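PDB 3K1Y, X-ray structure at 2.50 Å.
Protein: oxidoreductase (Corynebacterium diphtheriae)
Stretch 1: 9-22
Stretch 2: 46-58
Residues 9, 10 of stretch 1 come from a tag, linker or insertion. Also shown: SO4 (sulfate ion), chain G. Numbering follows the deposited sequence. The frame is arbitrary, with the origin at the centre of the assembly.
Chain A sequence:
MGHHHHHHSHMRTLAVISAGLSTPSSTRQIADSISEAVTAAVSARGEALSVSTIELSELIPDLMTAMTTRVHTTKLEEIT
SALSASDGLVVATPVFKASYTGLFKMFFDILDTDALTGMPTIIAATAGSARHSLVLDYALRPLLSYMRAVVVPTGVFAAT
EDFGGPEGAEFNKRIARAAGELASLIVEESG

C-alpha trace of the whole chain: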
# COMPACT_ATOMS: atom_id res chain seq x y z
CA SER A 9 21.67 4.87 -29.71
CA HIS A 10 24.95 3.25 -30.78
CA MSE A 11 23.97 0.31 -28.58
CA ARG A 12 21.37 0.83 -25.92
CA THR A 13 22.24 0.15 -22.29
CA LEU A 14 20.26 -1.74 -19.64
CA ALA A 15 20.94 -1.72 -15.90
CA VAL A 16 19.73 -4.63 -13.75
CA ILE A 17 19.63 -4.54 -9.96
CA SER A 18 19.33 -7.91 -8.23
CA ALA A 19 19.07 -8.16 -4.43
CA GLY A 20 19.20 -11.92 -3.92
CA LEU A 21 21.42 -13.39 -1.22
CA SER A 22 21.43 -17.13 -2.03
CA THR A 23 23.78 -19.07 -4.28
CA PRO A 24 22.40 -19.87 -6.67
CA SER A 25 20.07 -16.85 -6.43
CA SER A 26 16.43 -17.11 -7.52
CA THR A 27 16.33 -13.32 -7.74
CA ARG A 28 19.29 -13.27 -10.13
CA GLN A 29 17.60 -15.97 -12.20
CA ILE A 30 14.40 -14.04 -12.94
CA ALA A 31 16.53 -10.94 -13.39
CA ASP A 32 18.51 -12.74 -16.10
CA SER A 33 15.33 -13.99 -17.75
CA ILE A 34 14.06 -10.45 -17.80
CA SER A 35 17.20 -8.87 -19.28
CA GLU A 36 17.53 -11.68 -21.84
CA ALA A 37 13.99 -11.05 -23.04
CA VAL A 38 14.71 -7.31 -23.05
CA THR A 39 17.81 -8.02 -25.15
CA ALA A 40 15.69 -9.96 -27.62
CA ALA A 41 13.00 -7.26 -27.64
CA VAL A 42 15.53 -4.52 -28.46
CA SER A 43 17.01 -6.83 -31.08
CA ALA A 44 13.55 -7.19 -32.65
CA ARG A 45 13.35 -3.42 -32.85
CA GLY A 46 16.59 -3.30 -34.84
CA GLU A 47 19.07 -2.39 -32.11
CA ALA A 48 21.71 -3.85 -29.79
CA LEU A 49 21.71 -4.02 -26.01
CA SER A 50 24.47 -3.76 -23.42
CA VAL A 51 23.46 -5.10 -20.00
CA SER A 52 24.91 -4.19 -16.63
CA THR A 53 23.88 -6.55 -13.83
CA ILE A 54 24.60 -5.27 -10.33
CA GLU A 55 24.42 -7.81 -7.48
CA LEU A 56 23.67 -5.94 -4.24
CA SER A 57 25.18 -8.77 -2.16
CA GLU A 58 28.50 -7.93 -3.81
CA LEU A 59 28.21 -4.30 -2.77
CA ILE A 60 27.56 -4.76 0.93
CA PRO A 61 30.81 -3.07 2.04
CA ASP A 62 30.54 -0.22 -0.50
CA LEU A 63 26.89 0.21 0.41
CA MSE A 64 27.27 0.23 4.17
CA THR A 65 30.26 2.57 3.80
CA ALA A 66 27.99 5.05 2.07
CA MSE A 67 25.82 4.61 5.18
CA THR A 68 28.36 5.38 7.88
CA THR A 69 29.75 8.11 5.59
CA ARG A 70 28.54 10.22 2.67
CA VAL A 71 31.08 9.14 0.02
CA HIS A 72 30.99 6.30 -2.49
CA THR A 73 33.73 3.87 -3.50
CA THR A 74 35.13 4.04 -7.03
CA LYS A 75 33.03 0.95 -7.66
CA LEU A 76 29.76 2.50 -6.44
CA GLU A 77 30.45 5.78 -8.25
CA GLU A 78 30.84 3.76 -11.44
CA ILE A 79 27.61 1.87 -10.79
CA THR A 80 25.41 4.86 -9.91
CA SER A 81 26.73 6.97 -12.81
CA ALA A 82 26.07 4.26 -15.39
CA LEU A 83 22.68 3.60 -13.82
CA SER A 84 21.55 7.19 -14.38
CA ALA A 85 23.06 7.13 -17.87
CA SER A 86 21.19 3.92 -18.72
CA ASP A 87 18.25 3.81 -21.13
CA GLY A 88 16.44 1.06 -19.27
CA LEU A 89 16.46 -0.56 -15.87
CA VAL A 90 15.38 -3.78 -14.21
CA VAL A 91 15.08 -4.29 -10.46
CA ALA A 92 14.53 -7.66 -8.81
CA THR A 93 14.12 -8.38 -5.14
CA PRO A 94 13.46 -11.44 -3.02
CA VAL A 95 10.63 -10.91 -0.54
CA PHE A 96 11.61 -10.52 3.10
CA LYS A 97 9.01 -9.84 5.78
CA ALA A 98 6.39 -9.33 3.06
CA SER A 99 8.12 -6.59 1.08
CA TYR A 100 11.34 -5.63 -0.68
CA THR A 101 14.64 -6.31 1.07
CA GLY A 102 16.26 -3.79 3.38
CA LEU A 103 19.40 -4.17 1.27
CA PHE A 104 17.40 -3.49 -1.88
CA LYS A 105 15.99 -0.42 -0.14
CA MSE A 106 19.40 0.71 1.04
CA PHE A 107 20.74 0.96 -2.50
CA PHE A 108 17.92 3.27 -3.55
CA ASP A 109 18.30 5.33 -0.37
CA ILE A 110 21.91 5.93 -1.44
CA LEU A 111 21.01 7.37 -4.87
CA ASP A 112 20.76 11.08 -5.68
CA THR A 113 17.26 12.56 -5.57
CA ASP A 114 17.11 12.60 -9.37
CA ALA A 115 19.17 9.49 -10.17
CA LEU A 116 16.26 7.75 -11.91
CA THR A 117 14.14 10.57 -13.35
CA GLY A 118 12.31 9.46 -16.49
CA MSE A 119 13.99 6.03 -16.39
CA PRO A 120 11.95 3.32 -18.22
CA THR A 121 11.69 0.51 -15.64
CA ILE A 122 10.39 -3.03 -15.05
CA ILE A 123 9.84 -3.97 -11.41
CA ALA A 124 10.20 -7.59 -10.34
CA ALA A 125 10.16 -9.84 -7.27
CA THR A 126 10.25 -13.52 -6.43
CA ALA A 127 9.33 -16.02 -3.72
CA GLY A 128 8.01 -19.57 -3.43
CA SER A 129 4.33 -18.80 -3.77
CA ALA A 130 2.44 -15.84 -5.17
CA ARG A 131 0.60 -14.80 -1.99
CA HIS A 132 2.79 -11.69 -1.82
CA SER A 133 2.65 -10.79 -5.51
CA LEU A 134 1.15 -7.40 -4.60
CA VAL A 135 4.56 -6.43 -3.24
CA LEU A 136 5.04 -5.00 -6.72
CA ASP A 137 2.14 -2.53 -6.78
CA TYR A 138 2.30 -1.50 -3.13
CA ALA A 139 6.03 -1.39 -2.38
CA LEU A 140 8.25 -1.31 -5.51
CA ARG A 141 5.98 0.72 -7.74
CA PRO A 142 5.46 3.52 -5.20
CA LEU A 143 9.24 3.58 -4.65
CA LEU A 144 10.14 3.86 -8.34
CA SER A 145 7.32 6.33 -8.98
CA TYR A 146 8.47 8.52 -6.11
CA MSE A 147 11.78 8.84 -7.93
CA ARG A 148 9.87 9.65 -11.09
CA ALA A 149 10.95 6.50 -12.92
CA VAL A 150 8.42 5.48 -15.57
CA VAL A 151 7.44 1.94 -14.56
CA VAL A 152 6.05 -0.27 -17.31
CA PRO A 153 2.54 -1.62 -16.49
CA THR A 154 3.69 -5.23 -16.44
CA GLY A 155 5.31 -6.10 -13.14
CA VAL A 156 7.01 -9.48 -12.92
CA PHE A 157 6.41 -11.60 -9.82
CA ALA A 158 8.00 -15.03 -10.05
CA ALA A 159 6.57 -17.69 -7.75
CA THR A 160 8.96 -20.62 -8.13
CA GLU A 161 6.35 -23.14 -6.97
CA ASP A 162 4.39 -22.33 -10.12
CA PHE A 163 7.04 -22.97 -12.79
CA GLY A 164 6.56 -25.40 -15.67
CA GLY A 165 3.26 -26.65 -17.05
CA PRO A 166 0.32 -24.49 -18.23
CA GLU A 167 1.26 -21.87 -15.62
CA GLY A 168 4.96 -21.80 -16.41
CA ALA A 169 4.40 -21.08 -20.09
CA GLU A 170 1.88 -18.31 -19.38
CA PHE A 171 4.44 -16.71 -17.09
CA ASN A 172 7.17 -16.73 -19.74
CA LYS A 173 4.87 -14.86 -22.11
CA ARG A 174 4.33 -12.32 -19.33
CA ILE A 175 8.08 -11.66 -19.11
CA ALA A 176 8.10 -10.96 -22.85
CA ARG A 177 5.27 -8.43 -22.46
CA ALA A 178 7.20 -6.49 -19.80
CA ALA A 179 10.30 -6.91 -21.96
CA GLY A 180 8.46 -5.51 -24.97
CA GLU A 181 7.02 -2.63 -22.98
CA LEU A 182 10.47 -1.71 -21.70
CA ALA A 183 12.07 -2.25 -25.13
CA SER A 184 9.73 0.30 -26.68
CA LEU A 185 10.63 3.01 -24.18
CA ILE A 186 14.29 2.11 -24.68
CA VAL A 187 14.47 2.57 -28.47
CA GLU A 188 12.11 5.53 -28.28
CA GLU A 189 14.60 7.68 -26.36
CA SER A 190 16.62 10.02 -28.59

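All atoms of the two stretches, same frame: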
# COMPACT_ATOMS: atom_id res chain seq x y z
N SER A 9 21.62 4.89 -28.21
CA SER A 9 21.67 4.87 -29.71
C SER A 9 22.64 3.79 -30.18
O SER A 9 22.25 2.64 -30.38
CB SER A 9 22.11 6.24 -30.24
OG SER A 9 22.03 6.29 -31.65
N HIS A 10 23.90 4.17 -30.35
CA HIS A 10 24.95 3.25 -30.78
C HIS A 10 25.15 2.18 -29.72
O HIS A 10 26.22 2.04 -29.13
CB HIS A 10 26.25 4.03 -31.00
CG HIS A 10 26.44 5.16 -30.05
ND1 HIS A 10 26.44 4.99 -28.68
CD2 HIS A 10 26.64 6.48 -30.26
CE1 HIS A 10 26.63 6.16 -28.09
NE2 HIS A 10 26.75 7.08 -29.03
N MSE A 11 24.09 1.41 -29.54
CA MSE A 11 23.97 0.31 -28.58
C MSE A 11 23.35 0.84 -27.31
O MSE A 11 23.96 1.60 -26.56
CB MSE A 11 25.30 -0.38 -28.27
CG MSE A 11 25.09 -1.56 -27.32
SE MSE A 11 26.21 -3.14 -27.58
CE MSE A 11 27.49 -2.74 -26.20
N ARG A 12 22.12 0.42 -27.09
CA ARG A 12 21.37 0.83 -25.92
C ARG A 12 21.94 0.11 -24.71
O ARG A 12 22.53 -0.97 -24.83
CB ARG A 12 19.90 0.49 -26.12
CG ARG A 12 19.31 1.03 -27.42
CD ARG A 12 19.13 2.55 -27.39
NE ARG A 12 18.53 3.02 -28.63
CZ ARG A 12 18.09 4.27 -28.84
NH1 ARG A 12 18.19 5.19 -27.89
NH2 ARG A 12 17.55 4.59 -30.02
N THR A 13 21.76 0.72 -23.54
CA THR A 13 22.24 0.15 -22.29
C THR A 13 21.06 -0.24 -21.41
O THR A 13 19.99 0.36 -21.48
CB THR A 13 23.10 1.18 -21.53
OG1 THR A 13 22.37 2.41 -21.43
CG2 THR A 13 24.43 1.41 -22.26
N LEU A 14 21.27 -1.26 -20.58
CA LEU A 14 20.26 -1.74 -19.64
C LEU A 14 20.94 -2.01 -18.31
O LEU A 14 21.99 -2.66 -18.26
CB LEU A 14 19.60 -3.04 -20.14
CG LEU A 14 18.60 -3.68 -19.17
CD1 LEU A 14 17.44 -2.73 -18.91
CD2 LEU A 14 18.08 -5.01 -19.75
N ALA A 15 20.37 -1.49 -17.23
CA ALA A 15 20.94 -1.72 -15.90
C ALA A 15 20.00 -2.70 -15.19
O ALA A 15 18.78 -2.62 -15.34
CB ALA A 15 21.04 -0.41 -15.13
N VAL A 16 20.56 -3.65 -14.45
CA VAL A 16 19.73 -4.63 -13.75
C VAL A 16 20.19 -4.76 -12.31
O VAL A 16 21.33 -5.15 -12.06
CB VAL A 16 19.84 -6.03 -14.44
CG1 VAL A 16 19.05 -7.08 -13.65
CG2 VAL A 16 19.33 -5.94 -15.88
N ILE A 17 19.31 -4.43 -11.37
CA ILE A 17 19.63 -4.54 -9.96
C ILE A 17 19.02 -5.84 -9.44
O ILE A 17 17.84 -6.10 -9.66
CB ILE A 17 19.05 -3.38 -9.12
CG1 ILE A 17 19.46 -2.02 -9.70
CG2 ILE A 17 19.55 -3.49 -7.68
CD1 ILE A 17 20.95 -1.79 -9.77
N SER A 18 19.82 -6.65 -8.76
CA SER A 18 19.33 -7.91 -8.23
C SER A 18 19.77 -8.01 -6.77
O SER A 18 20.96 -8.00 -6.48
CB SER A 18 19.90 -9.07 -9.05
OG SER A 18 19.23 -10.28 -8.73
N ALA A 19 18.80 -8.12 -5.87
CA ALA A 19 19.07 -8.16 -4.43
C ALA A 19 19.04 -9.53 -3.74
O ALA A 19 18.88 -9.62 -2.53
CB ALA A 19 18.10 -7.19 -3.70
N GLY A 20 19.21 -10.60 -4.52
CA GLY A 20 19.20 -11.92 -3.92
C GLY A 20 20.44 -12.21 -3.10
O GLY A 20 21.53 -11.69 -3.39
N LEU A 21 20.30 -13.05 -2.08
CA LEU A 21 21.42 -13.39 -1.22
C LEU A 21 21.82 -14.87 -1.23
O LEU A 21 22.78 -15.24 -0.56
CB LEU A 21 21.11 -12.96 0.22
CG LEU A 21 21.40 -11.51 0.62
CD1 LEU A 21 21.10 -10.56 -0.52
CD2 LEU A 21 20.58 -11.16 1.85
N SER A 22 21.11 -15.70 -1.98
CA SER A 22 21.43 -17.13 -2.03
C SER A 22 22.22 -17.53 -3.26
O SER A 22 22.12 -16.89 -4.31
CB SER A 22 20.16 -17.98 -1.98
OG SER A 22 19.48 -17.87 -0.75
N GLY A 46 15.45 -3.72 -34.03
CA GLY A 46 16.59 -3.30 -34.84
C GLY A 46 17.85 -2.80 -34.15
O GLY A 46 18.79 -2.38 -34.83
N GLU A 47 17.90 -2.87 -32.83
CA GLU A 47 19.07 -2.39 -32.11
C GLU A 47 19.79 -3.41 -31.22
O GLU A 47 19.34 -4.54 -31.08
CB GLU A 47 18.71 -1.15 -31.30
CG GLU A 47 18.61 0.08 -32.17
CD GLU A 47 18.33 1.32 -31.38
OE1 GLU A 47 17.15 1.58 -31.08
OE2 GLU A 47 19.31 2.03 -31.05
N ALA A 48 20.90 -2.98 -30.64
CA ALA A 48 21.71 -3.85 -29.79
C ALA A 48 21.66 -3.38 -28.35
O ALA A 48 21.55 -2.19 -28.08
CB ALA A 48 23.16 -3.87 -30.28
N LEU A 49 21.77 -4.33 -27.43
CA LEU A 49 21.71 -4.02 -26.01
C LEU A 49 22.95 -4.41 -25.21
O LEU A 49 23.52 -5.49 -25.40
CB LEU A 49 20.51 -4.72 -25.38
CG LEU A 49 19.58 -3.93 -24.45
CD1 LEU A 49 18.87 -4.93 -23.53
CD2 LEU A 49 20.33 -2.91 -23.64
N SER A 50 23.34 -3.53 -24.31
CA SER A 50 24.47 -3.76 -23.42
C SER A 50 23.77 -3.88 -22.06
O SER A 50 22.93 -3.04 -21.72
CB SER A 50 25.42 -2.56 -23.43
OG SER A 50 26.49 -2.75 -22.51
N VAL A 51 24.09 -4.92 -21.30
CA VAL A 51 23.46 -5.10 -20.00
C VAL A 51 24.46 -5.05 -18.86
O VAL A 51 25.55 -5.62 -18.92
CB VAL A 51 22.65 -6.44 -19.94
CG1 VAL A 51 23.49 -7.58 -20.47
CG2 VAL A 51 22.23 -6.74 -18.51
N SER A 52 24.07 -4.34 -17.81
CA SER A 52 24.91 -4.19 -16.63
C SER A 52 24.16 -4.74 -15.43
O SER A 52 23.23 -4.11 -14.93
CB SER A 52 25.23 -2.72 -16.42
OG SER A 52 25.85 -2.55 -15.16
N THR A 53 24.54 -5.93 -14.98
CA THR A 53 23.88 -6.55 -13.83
C THR A 53 24.65 -6.27 -12.55
O THR A 53 25.81 -6.65 -12.42
CB THR A 53 23.75 -8.08 -14.01
OG1 THR A 53 23.10 -8.37 -15.26
CG2 THR A 53 22.92 -8.67 -12.88
N ILE A 54 23.99 -5.61 -11.61
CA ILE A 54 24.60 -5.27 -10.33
C ILE A 54 24.02 -6.10 -9.17
O ILE A 54 22.86 -5.94 -8.81
CB ILE A 54 24.37 -3.78 -10.02
CG1 ILE A 54 24.77 -2.93 -11.23
CG2 ILE A 54 25.18 -3.38 -8.79
CD1 ILE A 54 26.21 -3.11 -11.67
N GLU A 55 24.84 -6.98 -8.61
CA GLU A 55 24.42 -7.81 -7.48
C GLU A 55 24.65 -7.06 -6.16
O GLU A 55 25.79 -6.84 -5.76
CB GLU A 55 25.20 -9.13 -7.47
CG GLU A 55 24.78 -10.13 -8.54
CD GLU A 55 23.68 -11.07 -8.06
OE1 GLU A 55 22.71 -10.58 -7.44
OE2 GLU A 55 23.79 -12.29 -8.31
N LEU A 56 23.56 -6.68 -5.50
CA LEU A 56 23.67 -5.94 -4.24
C LEU A 56 24.47 -6.67 -3.16
O LEU A 56 25.14 -6.02 -2.35
CB LEU A 56 22.27 -5.60 -3.71
CG LEU A 56 21.45 -4.61 -4.55
CD1 LEU A 56 20.16 -4.24 -3.84
CD2 LEU A 56 22.28 -3.37 -4.80
N SER A 57 24.43 -8.00 -3.16
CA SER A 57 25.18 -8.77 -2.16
C SER A 57 26.69 -8.66 -2.38
O SER A 57 27.48 -9.08 -1.53
CB SER A 57 24.75 -10.26 -2.17
OG SER A 57 25.05 -10.90 -3.40
N GLU A 58 27.08 -8.10 -3.51
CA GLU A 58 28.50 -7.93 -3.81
C GLU A 58 28.90 -6.48 -3.57
O GLU A 58 30.04 -6.08 -3.82
CB GLU A 58 28.78 -8.32 -5.27
CG GLU A 58 28.80 -9.83 -5.52
CD GLU A 58 28.79 -10.17 -6.99
OE1 GLU A 58 29.44 -9.44 -7.78
OE2 GLU A 58 28.13 -11.16 -7.37
S SO4 G . 17.50 -15.51 -3.48
O1 SO4 G . 16.42 -14.97 -4.12
O2 SO4 G . 17.34 -16.89 -3.68
O3 SO4 G . 18.67 -15.04 -4.04
O4 SO4 G . 17.51 -15.16 -2.12
O HOH W 1 20.35 -11.68 -6.81
O HOH W 2 22.64 -9.64 -4.62

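Two neighbouring parallel β-strands, 12-18 and 49-55, are joined by an unbroken ladder of backbone hydrogen bonds, closed at one end by a salt bridge and at the other by leucine packing and two waters. The strand directions differ by 22°, and 1024 Å² is buried between the stretches. Even-numbered residues of stretch 1 carry the ladder: Arg-12 N donates to Ala-48 O (2.8 Å) and Ser-50 N to Arg-12 O (2.7 Å). The pattern repeats through Leu-14 and Val-16 to Ser-18, where it lengthens slightly: Ser-18 N to Ile-54 O and Leu-56 N to Ser-18 O are both 3.1 Å. Ser-50 and Ser-52 join the ladder through both backbone N and O, so their side chains are not needed for these bonds; Val-51 between them makes a CA-H...O contact, Val-51 CA to Leu-14 O, at 3.3 Å.

Side chains alternate between the sheet faces. On the face of Arg-12, Leu-14 and Val-16, Leu-49 CD2 lies 3.6 Å from Leu-14 CB, and Val-16 CG2 lies 4.0 Å from Val-51 CG2. On the other face, Ile-17 CD1 meets Ile-54 CB at 4.0 Å. Leu-56, just past the strand, points toward stretch 1 and fills the space beside Ile-17 CG2 (3.8 Å from Leu-56 CG) and Ala-19 CB (3.6 Å from Leu-56 CD1).

At the start, the buried Arg-12 bends back through two m rotamers, so that NE reaches Glu-47 OE2 at 2.7 Å; the carboxylate lies at the guanidinium edge, near its plane, and compensates its charge. At the far end, the Glu-55 side chain starts on the face of Ser-18, and its end comes nearer to stretch 1. Water 1 donates to Glu-55 OE1 (2.7 Å) and also hydrogen-bonds Ser-18 OG (2.6 Å), while water 2 accepts from Ser-57 N (2.8 Å) and lies 2.6 Å from Gly-20 O. Gly-20 leaves room for the sulfate: an ideal CB would lie 2.3 Å from SO4 O3.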